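Local coordinates for solute-binding protein (Thermoactinomyces vulgaris, PDB 2ZYM) that probably binds maltose-type sugars and cyclodextrins outside the cell for uptake by a carbohydrate transport system, at residues Ala57-Gln62 with Thr79-Arg84; Leu94-Val99 with Lys120-Pro125; Lys126-Val131 with Ile279-Trp284. One frame throughout, in Å; residues are numbered along the deposited sequence.

Interaction 1: Ala57-Gln62 with Thr79-Arg84; sequences ALLKQQ and TWPHDR. With GLC (alpha-D-glucopyranose), chain B; GLC (alpha-D-glucopyranose), chain C; GLC (alpha-D-glucopyranose), chain D; GLC (alpha-D-glucopyranose), chain E.
Gln62 lays its side chain across the indole of Trp80, and here the packing is tightest. Its CB stands 3.8 Å from the centroid of the Trp80 six-membered ring, 5° off the normal, a CH-pi contact made almost straight down onto the face. With CG anti to the backbone N (chi1 -169°), the extended chain then runs over the ring until NE2 overlies the indole, 3.0 Å above its plane. The far side of that amide is taken by Arg84, whose guanidinium stacks on it with planes 24° apart. The amide is thus held flat between an aromatic ring and a cationic plane, while its OE1 bonds to Lys91 and Arg84 NE pairs with Glu87. Closer to the strand, Leu58 wedges its two methyls against the other segment: CD2 comes to 3.6 Å from Pro81 CD, and CD1 to 3.7 Å from Thr79 CG2.

Toward the cleft the two segments separate, and sugar and water come between them. Leu59 CD2 keeps only a looser hold on Pro81 CD, at 4.1 Å. Its carbonyl accepts a bond from the chain D glucose, Leu59 O to O3 at 2.6 Å. On the other side of the gap Arg84 NH1 gives a bond of 2.9 Å to O2 of the same glucose, an oxygen in the guanidinium plane at its edge. A water bonded to Leu59 O reaches Arg84 NH1 only weakly. Asp83 spends both carboxylate oxygens on the chain B glucose, OD1 on O2 and OD2 on O3, and OD2 also takes Trp360 NE1. Beyond the packed Gln62-Trp80 layer, a carboxylate and carbonyl accepting from sugar hydroxyls and a guanidinium donating to one mark the carbohydrate cleft of a bacterial solute-binding protein.

Interaction 2: Leu94-Val99 with Lys120-Pro125; sequences LQPIQV and KLYGLP
Ile97 and Leu121 form the apolar centre, their branches crossing at a slant with Ile97 CD1 3.6 Å from Leu121 CD2. Ile97 carries CG1 between its backbone N and carbonyl carbon (chi1 54°), a rotation that sends it toward the other segment, and CD1 lies against both Leu121 and Leu124; the CD2 methyl of Leu124 is 4.1 Å from it. Val99 closes the same group from beyond, its CG2 4.2 Å from Leu121 CD2. Met300 of helix 293-303 and Met112 of helix 109-114 add to this greasy cluster from outside the two segments.

One step outward, Pro96 rests alongside Tyr122 with both side chains pointing the same way. Pro96 CA sits over a face of the ring, and its CD is 3.6 Å from Tyr122 CE2. Leu94 O, two residues back, meets the ring at its edge instead. On the other flank Pro96 lies beside Lys120, CB to CB 4.1 Å, before the lysine leads away to solvent.

The polar layer is narrow. Ile97 N donates to Leu121 O over 2.9 Å with an N-H...O angle of 166°, nearly in line with the carbonyl. Pro96 CA adds a CA-H...O contact to that same oxygen at 3.3 Å. Next to the ring edge a water, in the plane of the Tyr122 ring, lies close to Gln95 O and may donate to it.

With the touching parts running 76° apart, the segments meet at a crossing and not as a regular ladder, and a single direct bond joins their backbones. Each nevertheless pairs with strand 278-287, Gln95 through Leu286 and Leu124 through Trp284. The Leu94 side chain is about 12 Å from a bound glucose. It is packing within a mixed sheet, layered with helices in the alpha/beta fold of a solute-binding protein.

Interaction 3: Lys126-Val131 with Ile279-Trp284; sequences KAIESV and IGVKGW. With GLC (alpha-D-glucopyranose), chain F.
Strand 127-129 pairs antiparallel with strand 278-287 in the mixed sheet near the middle of the chain, and a classic beta bulge opens the ladder. Lys126 N and Ala127 N both give their protons to Lys282 O, at 2.7 and 3.2 Å, so one carbonyl serves two donors. Regular pairing follows, through Lys282 N to Ala127 O and, both ways, between Glu129 and Gly280. Across the non-hydrogen-bonded pair Ile128 meets Val281, and Ile128 CG1 also lies alongside Ile279 CG2, 3.8 Å away.

At the bulge the Lys126 chain, bent at chi3 (-76°), folds over one face of Trp284. Its CD stands 3.3 Å from the centroid of the five-membered ring, while NZ reaches 3.6 Å from that of the six-membered ring, a cation-pi contact; the ammonium also pairs with Glu25. A leucine in place of Trp284 would probably leave the Lys126 methylenes without the flat face they lie on and its ammonium with Glu25 but no pi partner.

On the sheet face shared by Ala127, Glu129 and Lys282, the glutamate chain passes over Gly280, where even a CB would be tight against Glu129 CG. Glu129 OE2 lies 3.5 Å from Lys282 CE but does not pair with NZ, 4.8 Å away. Such a nearby positive charge would probably favour the acid's ionised form, though the lysine's pairing with Glu318 would weaken this.

Strand 278-287 ties the three contacts together. His82 N of interaction 1 lies 2.9 Å from Val281 O of interaction 3, and Thr79 OG1 is equally close to Gly283 O. Leu124 O of interaction 2 comes to 3.0 Å from Trp284 N, on the strand that turns a corner at Lys126. Interactions 1 and 2 meet by packing, Trp80 CZ2 being 3.8 Å from Leu94 CD1. Leu58 CD2 against Lys282 CD, at 3.5 Å, joins the two contacts that reach the sugar. Interactions 1 and 3, with centres about 11 Å apart, border the linked glucoses, whereas interaction 2 sits behind, its centre about 15 Å from that of interaction 1 and 16 Å from that of interaction 3.

Interaction 1: Ala57-Gln62 with Thr79-Arg84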
loop_
_atom_site.group_PDB
_atom_site.type_symbol
_atom_site.label_atom_id
_atom_site.label_comp_id
_atom_site.label_asym_id
_atom_site.label_seq_id
_atom_site.Cartn_x
_atom_site.Cartn_y
_atom_site.Cartn_z
ATOM N N ALA A 57 -6.816 -8.402 -9.355
ATOM C CA ALA A 57 -6.552 -7.889 -8.009
ATOM C C ALA A 57 -5.077 -7.536 -7.825
ATOM O O ALA A 57 -4.191 -8.338 -8.128
ATOM C CB ALA A 57 -7.003 -8.891 -6.961
ATOM N N LEU A 58 -4.827 -6.323 -7.336
ATOM C CA LEU A 58 -3.475 -5.761 -7.266
ATOM C C LEU A 58 -2.472 -6.679 -6.563
ATOM O O LEU A 58 -1.342 -6.836 -7.024
ATOM C CB LEU A 58 -3.504 -4.394 -6.577
ATOM C CG LEU A 58 -2.313 -3.458 -6.789
ATOM C CD1 LEU A 58 -2.454 -2.706 -8.102
ATOM C CD2 LEU A 58 -2.218 -2.485 -5.634
ATOM N N LEU A 59 -2.901 -7.290 -5.462
ATOM C CA LEU A 59 -2.029 -8.150 -4.661
ATOM C C LEU A 59 -1.940 -9.579 -5.192
ATOM O O LEU A 59 -1.279 -10.430 -4.594
ATOM C CB LEU A 59 -2.460 -8.139 -3.190
ATOM C CG LEU A 59 -2.411 -6.794 -2.460
ATOM C CD1 LEU A 59 -2.776 -6.981 -0.996
ATOM C CD2 LEU A 59 -1.047 -6.116 -2.588
ATOM N N LYS A 60 -2.589 -9.822 -6.327
ATOM C CA LYS A 60 -2.528 -11.112 -7.006
ATOM C C LYS A 60 -1.724 -11.037 -8.307
ATOM O O LYS A 60 -1.371 -12.067 -8.882
ATOM C CB LYS A 60 -3.940 -11.632 -7.295
ATOM C CG LYS A 60 -4.733 -12.037 -6.055
ATOM C CD LYS A 60 -6.013 -12.783 -6.421
ATOM C CE LYS A 60 -5.720 -14.188 -6.943
ATOM N NZ LYS A 60 -6.954 -14.918 -7.347
ATOM N N GLN A 61 -1.431 -9.818 -8.756
ATOM C CA GLN A 61 -0.802 -9.590 -10.060
ATOM C C GLN A 61 0.605 -10.171 -10.212
ATOM O O GLN A 61 0.951 -10.673 -11.282
ATOM C CB GLN A 61 -0.805 -8.096 -10.416
ATOM C CG GLN A 61 -2.167 -7.571 -10.885
ATOM C CD GLN A 61 -2.076 -6.259 -11.651
ATOM O OE1 GLN A 61 -3.011 -5.456 -11.646
ATOM N NE2 GLN A 61 -0.951 -6.038 -12.317
ATOM N N GLN A 62 1.410 -10.109 -9.151
ATOM C CA GLN A 62 2.790 -10.604 -9.206
ATOM C C GLN A 62 2.825 -12.129 -9.307
ATOM O O GLN A 62 3.586 -12.694 -10.101
ATOM C CB GLN A 62 3.606 -10.110 -8.004
ATOM C CG GLN A 62 5.115 -10.361 -8.131
ATOM C CD GLN A 62 5.967 -9.486 -7.220
ATOM O OE1 GLN A 62 7.145 -9.767 -7.001
ATOM N NE2 GLN A 62 5.379 -8.420 -6.695
ATOM N N THR A 79 0.909 -3.827 -12.367
ATOM C CA THR A 79 1.001 -2.868 -11.266
ATOM C C THR A 79 0.826 -3.541 -9.905
ATOM O O THR A 79 -0.047 -4.396 -9.729
ATOM C CB THR A 79 -0.012 -1.687 -11.428
ATOM O OG1 THR A 79 0.074 -0.814 -10.296
ATOM C CG2 THR A 79 -1.457 -2.187 -11.577
ATOM N N TRP A 80 1.681 -3.154 -8.963
ATOM C CA TRP A 80 1.563 -3.539 -7.553
ATOM C C TRP A 80 2.423 -2.602 -6.699
ATOM O O TRP A 80 3.257 -1.871 -7.247
ATOM C CB TRP A 80 1.952 -5.010 -7.331
ATOM C CG TRP A 80 3.299 -5.421 -7.863
ATOM C CD1 TRP A 80 4.521 -5.150 -7.312
ATOM C CD2 TRP A 80 3.554 -6.217 -9.028
ATOM N NE1 TRP A 80 5.520 -5.716 -8.071
ATOM C CE2 TRP A 80 4.953 -6.375 -9.130
ATOM C CE3 TRP A 80 2.732 -6.805 -10.001
ATOM C CZ2 TRP A 80 5.555 -7.098 -10.169
ATOM C CZ3 TRP A 80 3.331 -7.524 -11.035
ATOM C CH2 TRP A 80 4.731 -7.663 -11.108
ATOM N N PRO A 81 2.208 -2.591 -5.364
ATOM C CA PRO A 81 3.021 -1.748 -4.482
ATOM C C PRO A 81 4.513 -2.069 -4.562
ATOM O O PRO A 81 4.895 -3.234 -4.710
ATOM C CB PRO A 81 2.463 -2.057 -3.086
ATOM C CG PRO A 81 1.077 -2.527 -3.338
ATOM C CD PRO A 81 1.180 -3.322 -4.600
ATOM N N HIS A 82 5.338 -1.030 -4.449
ATOM C CA HIS A 82 6.772 -1.103 -4.735
ATOM C C HIS A 82 7.577 -2.060 -3.852
ATOM O O HIS A 82 8.711 -2.392 -4.189
ATOM C CB HIS A 82 7.385 0.293 -4.618
ATOM C CG HIS A 82 7.481 0.780 -3.207
ATOM N ND1 HIS A 82 8.658 0.762 -2.489
ATOM C CD2 HIS A 82 6.537 1.264 -2.368
ATOM C CE1 HIS A 82 8.438 1.236 -1.276
ATOM N NE2 HIS A 82 7.157 1.542 -1.175
ATOM N N ASP A 83 7.009 -2.488 -2.725
ATOM C CA ASP A 83 7.754 -3.288 -1.746
ATOM C C ASP A 83 8.290 -4.608 -2.311
ATOM O O ASP A 83 9.351 -5.080 -1.902
ATOM C CB ASP A 83 6.931 -3.531 -0.467
ATOM C CG ASP A 83 5.575 -4.154 -0.741
ATOM O OD1 ASP A 83 4.753 -3.521 -1.435
ATOM O OD2 ASP A 83 5.319 -5.271 -0.241
ATOM N N ARG A 84 7.561 -5.187 -3.258
ATOM C CA ARG A 84 7.981 -6.435 -3.886
ATOM C C ARG A 84 8.701 -6.232 -5.228
ATOM O O ARG A 84 8.832 -7.175 -6.014
ATOM C CB ARG A 84 6.788 -7.386 -4.034
ATOM C CG ARG A 84 6.301 -7.980 -2.712
ATOM C CD ARG A 84 5.117 -8.922 -2.909
ATOM N NE ARG A 84 5.490 -10.122 -3.658
ATOM C CZ ARG A 84 4.634 -11.047 -4.077
ATOM N NH1 ARG A 84 3.335 -10.926 -3.820
ATOM N NH2 ARG A 84 5.079 -12.101 -4.757
HETATM C C1 GLC B . 1.223 -4.153 1.723
HETATM C C2 GLC B . 2.271 -4.577 0.700
HETATM C C3 GLC B . 1.797 -5.887 0.055
HETATM C C4 GLC B . 1.658 -6.978 1.151
HETATM C C5 GLC B . 0.658 -6.530 2.232
HETATM C C6 GLC B . 0.584 -7.461 3.429
HETATM O O2 GLC B . 2.403 -3.537 -0.282
HETATM O O3 GLC B . 2.750 -6.317 -0.924
HETATM O O4 GLC B . 1.160 -8.114 0.464
HETATM O O5 GLC B . 1.066 -5.213 2.715
HETATM O O6 GLC B . -0.691 -7.316 4.057
HETATM C C1 GLC C . -6.990 -9.542 -1.494
HETATM C C2 GLC C . -6.914 -8.966 -2.933
HETATM C C3 GLC C . -6.204 -7.613 -2.901
HETATM C C4 GLC C . -7.026 -6.673 -2.027
HETATM C C5 GLC C . -7.098 -7.276 -0.582
HETATM C C6 GLC C . -7.914 -6.457 0.370
HETATM O O2 GLC C . -6.199 -9.885 -3.753
HETATM O O3 GLC C . -6.132 -7.065 -4.212
HETATM O O4 GLC C . -6.412 -5.385 -1.957
HETATM O O5 GLC C . -7.690 -8.614 -0.619
HETATM O O6 GLC C . -9.286 -6.447 -0.016
HETATM C C1 GLC D . 1.885 -9.323 0.399
HETATM C C2 GLC D . 1.618 -10.003 -0.963
HETATM C C3 GLC D . 0.125 -10.313 -1.052
HETATM C C4 GLC D . -0.361 -11.242 0.085
HETATM C C5 GLC D . 0.039 -10.629 1.458
HETATM C C6 GLC D . -0.104 -11.544 2.660
HETATM O O2 GLC D . 2.024 -9.118 -2.026
HETATM O O3 GLC D . -0.258 -10.956 -2.282
HETATM O O4 GLC D . -1.769 -11.217 -0.042
HETATM O O5 GLC D . 1.444 -10.225 1.454
HETATM O O6 GLC D . 0.871 -12.584 2.655
HETATM C C1 GLC E . -7.061 -4.215 -2.348
HETATM C C2 GLC E . -6.165 -3.453 -3.343
HETATM C C3 GLC E . -4.853 -3.126 -2.620
HETATM C C4 GLC E . -5.073 -2.273 -1.361
HETATM C C5 GLC E . -6.123 -2.969 -0.429
HETATM C C6 GLC E . -6.664 -2.085 0.680
HETATM O O2 GLC E . -5.908 -4.264 -4.490
HETATM O O3 GLC E . -3.934 -2.431 -3.472
HETATM O O4 GLC E . -3.741 -2.351 -0.743
HETATM O O5 GLC E . -7.290 -3.368 -1.219
HETATM O O6 GLC E . -7.609 -2.812 1.467
HETATM O O HOH W 1 0.930 -11.500 -6.037
#

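Interaction 2: Leu94-Val99 with Lys120-Pro125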
loop_
_atom_site.group_PDB
_atom_site.type_symbol
_atom_site.label_atom_id
_atom_site.label_comp_id
_atom_site.label_asym_id
_atom_site.label_seq_id
_atom_site.Cartn_x
_atom_site.Cartn_y
_atom_site.Cartn_z
ATOM N N LEU A 94 10.238 -8.438 -14.383
ATOM C CA LEU A 94 10.171 -7.095 -14.950
ATOM C C LEU A 94 11.480 -6.659 -15.601
ATOM O O LEU A 94 12.561 -7.097 -15.208
ATOM C CB LEU A 94 9.756 -6.079 -13.877
ATOM C CG LEU A 94 8.535 -6.385 -13.002
ATOM C CD1 LEU A 94 8.391 -5.349 -11.895
ATOM C CD2 LEU A 94 7.262 -6.478 -13.834
ATOM N N GLN A 95 11.360 -5.796 -16.605
ATOM C CA GLN A 95 12.516 -5.207 -17.275
ATOM C C GLN A 95 12.531 -3.693 -17.047
ATOM O O GLN A 95 11.469 -3.083 -16.904
ATOM C CB GLN A 95 12.505 -5.536 -18.773
ATOM C CG GLN A 95 11.228 -5.142 -19.512
ATOM C CD GLN A 95 11.282 -5.445 -21.000
ATOM O OE1 GLN A 95 10.496 -6.242 -21.509
ATOM N NE2 GLN A 95 12.211 -4.804 -21.705
ATOM N N PRO A 96 13.732 -3.083 -16.999
ATOM C CA PRO A 96 13.798 -1.627 -16.857
ATOM C C PRO A 96 13.126 -0.898 -18.018
ATOM O O PRO A 96 13.058 -1.430 -19.131
ATOM C CB PRO A 96 15.304 -1.332 -16.833
ATOM C CG PRO A 96 15.960 -2.544 -17.360
ATOM C CD PRO A 96 15.072 -3.695 -17.049
ATOM N N ILE A 97 12.627 0.303 -17.751
ATOM C CA ILE A 97 11.890 1.077 -18.749
ATOM C C ILE A 97 12.743 2.199 -19.345
ATOM O O ILE A 97 13.566 2.802 -18.653
ATOM C CB ILE A 97 10.554 1.624 -18.182
ATOM C CG1 ILE A 97 10.771 2.414 -16.888
ATOM C CG2 ILE A 97 9.583 0.487 -17.913
ATOM C CD1 ILE A 97 10.461 3.877 -17.014
ATOM N N GLN A 98 12.541 2.465 -20.632
ATOM C CA GLN A 98 13.352 3.443 -21.352
ATOM C C GLN A 98 12.548 4.689 -21.655
ATOM O O GLN A 98 11.694 4.697 -22.548
ATOM C CB GLN A 98 13.927 2.850 -22.642
ATOM C CG GLN A 98 14.265 1.365 -22.569
ATOM C CD GLN A 98 14.985 0.953 -21.286
ATOM O OE1 GLN A 98 15.801 1.696 -20.740
ATOM N NE2 GLN A 98 14.680 -0.241 -20.807
ATOM N N VAL A 99 12.823 5.734 -20.885
ATOM C CA VAL A 99 12.103 6.994 -20.985
ATOM C C VAL A 99 13.093 8.154 -20.956
ATOM O O VAL A 99 14.188 8.030 -20.397
ATOM C CB VAL A 99 11.049 7.149 -19.852
ATOM C CG1 VAL A 99 9.911 6.146 -20.026
ATOM C CG2 VAL A 99 11.690 7.003 -18.474
ATOM N N LYS A 120 18.415 0.885 -11.673
ATOM C CA LYS A 120 17.558 0.846 -12.854
ATOM C C LYS A 120 16.127 1.224 -12.497
ATOM O O LYS A 120 15.623 0.832 -11.442
ATOM C CB LYS A 120 17.589 -0.548 -13.482
ATOM C CG LYS A 120 18.931 -0.937 -14.075
ATOM C CD LYS A 120 18.962 -2.414 -14.428
ATOM C CE LYS A 120 19.872 -2.697 -15.609
ATOM N NZ LYS A 120 21.255 -2.154 -15.458
ATOM N N LEU A 121 15.484 1.990 -13.377
ATOM C CA LEU A 121 14.094 2.409 -13.183
ATOM C C LEU A 121 13.138 1.392 -13.799
ATOM O O LEU A 121 13.261 1.045 -14.977
ATOM C CB LEU A 121 13.857 3.802 -13.780
ATOM C CG LEU A 121 12.463 4.430 -13.648
ATOM C CD1 LEU A 121 12.155 4.822 -12.208
ATOM C CD2 LEU A 121 12.356 5.637 -14.556
ATOM N N TYR A 122 12.180 0.928 -12.998
ATOM C CA TYR A 122 11.293 -0.162 -13.407
ATOM C C TYR A 122 9.843 0.245 -13.655
ATOM O O TYR A 122 9.036 -0.566 -14.106
ATOM C CB TYR A 122 11.379 -1.322 -12.411
ATOM C CG TYR A 122 12.625 -2.149 -12.615
ATOM C CD1 TYR A 122 13.806 -1.845 -11.939
ATOM C CD2 TYR A 122 12.633 -3.218 -13.512
ATOM C CE1 TYR A 122 14.962 -2.592 -12.140
ATOM C CE2 TYR A 122 13.781 -3.973 -13.717
ATOM C CZ TYR A 122 14.940 -3.655 -13.029
ATOM O OH TYR A 122 16.079 -4.398 -13.231
ATOM N N GLY A 123 9.517 1.500 -13.378
ATOM C CA GLY A 123 8.173 1.987 -13.640
ATOM C C GLY A 123 7.986 3.480 -13.514
ATOM O O GLY A 123 8.912 4.214 -13.156
ATOM N N LEU A 124 6.770 3.916 -13.824
ATOM C CA LEU A 124 6.347 5.289 -13.603
ATOM C C LEU A 124 5.202 5.265 -12.593
ATOM O O LEU A 124 4.313 4.414 -12.681
ATOM C CB LEU A 124 5.922 5.954 -14.917
ATOM C CG LEU A 124 6.982 6.147 -16.018
ATOM C CD1 LEU A 124 6.352 6.748 -17.264
ATOM C CD2 LEU A 124 8.169 6.992 -15.557
ATOM N N PRO A 125 5.232 6.184 -11.613
ATOM C CA PRO A 125 4.303 6.099 -10.490
ATOM C C PRO A 125 2.890 6.577 -10.813
ATOM O O PRO A 125 2.711 7.505 -11.600
ATOM C CB PRO A 125 4.952 6.985 -9.429
ATOM C CG PRO A 125 5.781 7.957 -10.183
ATOM C CD PRO A 125 6.130 7.351 -11.510
HETATM O O HOH W 2 9.282 -2.703 -15.201
#

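Interaction 3: Lys126-Val131 with Ile279-Trp284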
loop_
_atom_site.group_PDB
_atom_site.type_symbol
_atom_site.label_atom_id
_atom_site.label_comp_id
_atom_site.label_asym_id
_atom_site.label_seq_id
_atom_site.Cartn_x
_atom_site.Cartn_y
_atom_site.Cartn_z
ATOM N N LYS A 126 1.902 5.931 -10.198
ATOM C CA LYS A 126 0.498 6.318 -10.347
ATOM C C LYS A 126 -0.040 6.927 -9.065
ATOM O O LYS A 126 -0.870 7.839 -9.096
ATOM C CB LYS A 126 -0.362 5.108 -10.700
ATOM C CG LYS A 126 0.066 4.352 -11.940
ATOM C CD LYS A 126 -1.077 3.487 -12.423
ATOM C CE LYS A 126 -1.256 2.252 -11.581
ATOM N NZ LYS A 126 -2.516 1.542 -11.929
ATOM N N ALA A 127 0.427 6.403 -7.936
ATOM C CA ALA A 127 -0.105 6.767 -6.630
ATOM C C ALA A 127 0.944 6.635 -5.538
ATOM O O ALA A 127 1.736 5.690 -5.530
ATOM C CB ALA A 127 -1.321 5.908 -6.293
ATOM N N ILE A 128 0.935 7.595 -4.622
ATOM C CA ILE A 128 1.746 7.531 -3.408
ATOM C C ILE A 128 0.792 7.505 -2.211
ATOM O O ILE A 128 -0.177 8.269 -2.166
ATOM C CB ILE A 128 2.785 8.690 -3.336
ATOM C CG1 ILE A 128 3.735 8.501 -2.148
ATOM C CG2 ILE A 128 2.100 10.069 -3.339
ATOM C CD1 ILE A 128 5.105 9.126 -2.342
ATOM N N GLU A 129 1.050 6.613 -1.257
ATOM C CA GLU A 129 0.058 6.320 -0.220
ATOM C C GLU A 129 0.596 6.045 1.182
ATOM O O GLU A 129 1.640 5.417 1.359
ATOM C CB GLU A 129 -0.859 5.171 -0.666
ATOM C CG GLU A 129 -0.138 3.880 -1.033
ATOM C CD GLU A 129 -1.047 2.839 -1.676
ATOM O OE1 GLU A 129 -0.710 1.642 -1.587
ATOM O OE2 GLU A 129 -2.087 3.202 -2.274
ATOM N N SER A 130 -0.145 6.532 2.171
ATOM C CA SER A 130 0.056 6.172 3.565
ATOM C C SER A 130 -1.314 6.048 4.202
ATOM O O SER A 130 -2.239 6.783 3.843
ATOM C CB SER A 130 0.868 7.243 4.298
ATOM O OG SER A 130 0.927 6.974 5.692
ATOM N N VAL A 131 -1.449 5.110 5.134
ATOM C CA VAL A 131 -2.641 5.056 5.968
ATOM C C VAL A 131 -2.661 6.285 6.874
ATOM O O VAL A 131 -1.616 6.864 7.164
ATOM C CB VAL A 131 -2.730 3.760 6.822
ATOM C CG1 VAL A 131 -2.851 2.529 5.928
ATOM C CG2 VAL A 131 -1.547 3.642 7.780
ATOM N N ILE A 279 5.116 4.085 3.681
ATOM C CA ILE A 279 4.735 4.793 2.467
ATOM C C ILE A 279 4.757 3.781 1.334
ATOM O O ILE A 279 5.732 3.049 1.162
ATOM C CB ILE A 279 5.690 5.963 2.132
ATOM C CG1 ILE A 279 5.653 7.030 3.230
ATOM C CG2 ILE A 279 5.332 6.590 0.772
ATOM C CD1 ILE A 279 6.835 7.989 3.175
ATOM N N GLY A 280 3.669 3.739 0.573
ATOM C CA GLY A 280 3.577 2.871 -0.588
ATOM C C GLY A 280 3.578 3.681 -1.867
ATOM O O GLY A 280 3.002 4.769 -1.926
ATOM N N VAL A 281 4.249 3.156 -2.882
ATOM C CA VAL A 281 4.199 3.728 -4.218
ATOM C C VAL A 281 3.721 2.643 -5.170
ATOM O O VAL A 281 4.291 1.551 -5.220
ATOM C CB VAL A 281 5.570 4.294 -4.681
ATOM C CG1 VAL A 281 5.466 4.867 -6.089
ATOM C CG2 VAL A 281 6.074 5.361 -3.709
ATOM N N LYS A 282 2.654 2.945 -5.901
ATOM C CA LYS A 282 2.137 2.038 -6.911
ATOM C C LYS A 282 2.467 2.611 -8.275
ATOM O O LYS A 282 2.067 3.731 -8.601
ATOM C CB LYS A 282 0.625 1.853 -6.768
ATOM C CG LYS A 282 0.176 1.347 -5.408
ATOM C CD LYS A 282 -1.281 0.906 -5.400
ATOM C CE LYS A 282 -2.255 2.066 -5.572
ATOM N NZ LYS A 282 -2.441 2.442 -6.994
ATOM N N GLY A 283 3.223 1.853 -9.060
ATOM C CA GLY A 283 3.583 2.276 -10.405
ATOM C C GLY A 283 3.132 1.274 -11.445
ATOM O O GLY A 283 2.667 0.184 -11.107
ATOM N N TRP A 284 3.239 1.661 -12.714
ATOM C CA TRP A 284 3.111 0.720 -13.820
ATOM C C TRP A 284 4.477 0.098 -14.050
ATOM O O TRP A 284 5.481 0.810 -14.071
ATOM C CB TRP A 284 2.683 1.430 -15.106
ATOM C CG TRP A 284 1.243 1.834 -15.179
ATOM C CD1 TRP A 284 0.758 3.102 -15.321
ATOM C CD2 TRP A 284 0.103 0.969 -15.135
ATOM N NE1 TRP A 284 -0.619 3.082 -15.364
ATOM C CE2 TRP A 284 -1.046 1.785 -15.251
ATOM C CE3 TRP A 284 -0.063 -0.417 -15.008
ATOM C CZ2 TRP A 284 -2.344 1.262 -15.240
ATOM C CZ3 TRP A 284 -1.356 -0.935 -14.995
ATOM C CH2 TRP A 284 -2.477 -0.096 -15.108
HETATM C C1 GLC F . -3.269 -1.497 0.289
HETATM C C2 GLC F . -1.860 -0.949 -0.065
HETATM C C3 GLC F . -0.879 -2.107 -0.175
HETATM C C4 GLC F . -0.848 -2.855 1.149
HETATM C C5 GLC F . -2.251 -3.405 1.485
HETATM C C6 GLC F . -2.258 -4.143 2.808
HETATM O O2 GLC F . -1.917 -0.251 -1.302
HETATM O O3 GLC F . 0.435 -1.602 -0.471
HETATM O O4 GLC F . 0.050 -3.925 1.054
HETATM O O5 GLC F . -3.194 -2.247 1.542
HETATM O O6 GLC F . -3.525 -4.697 3.151
#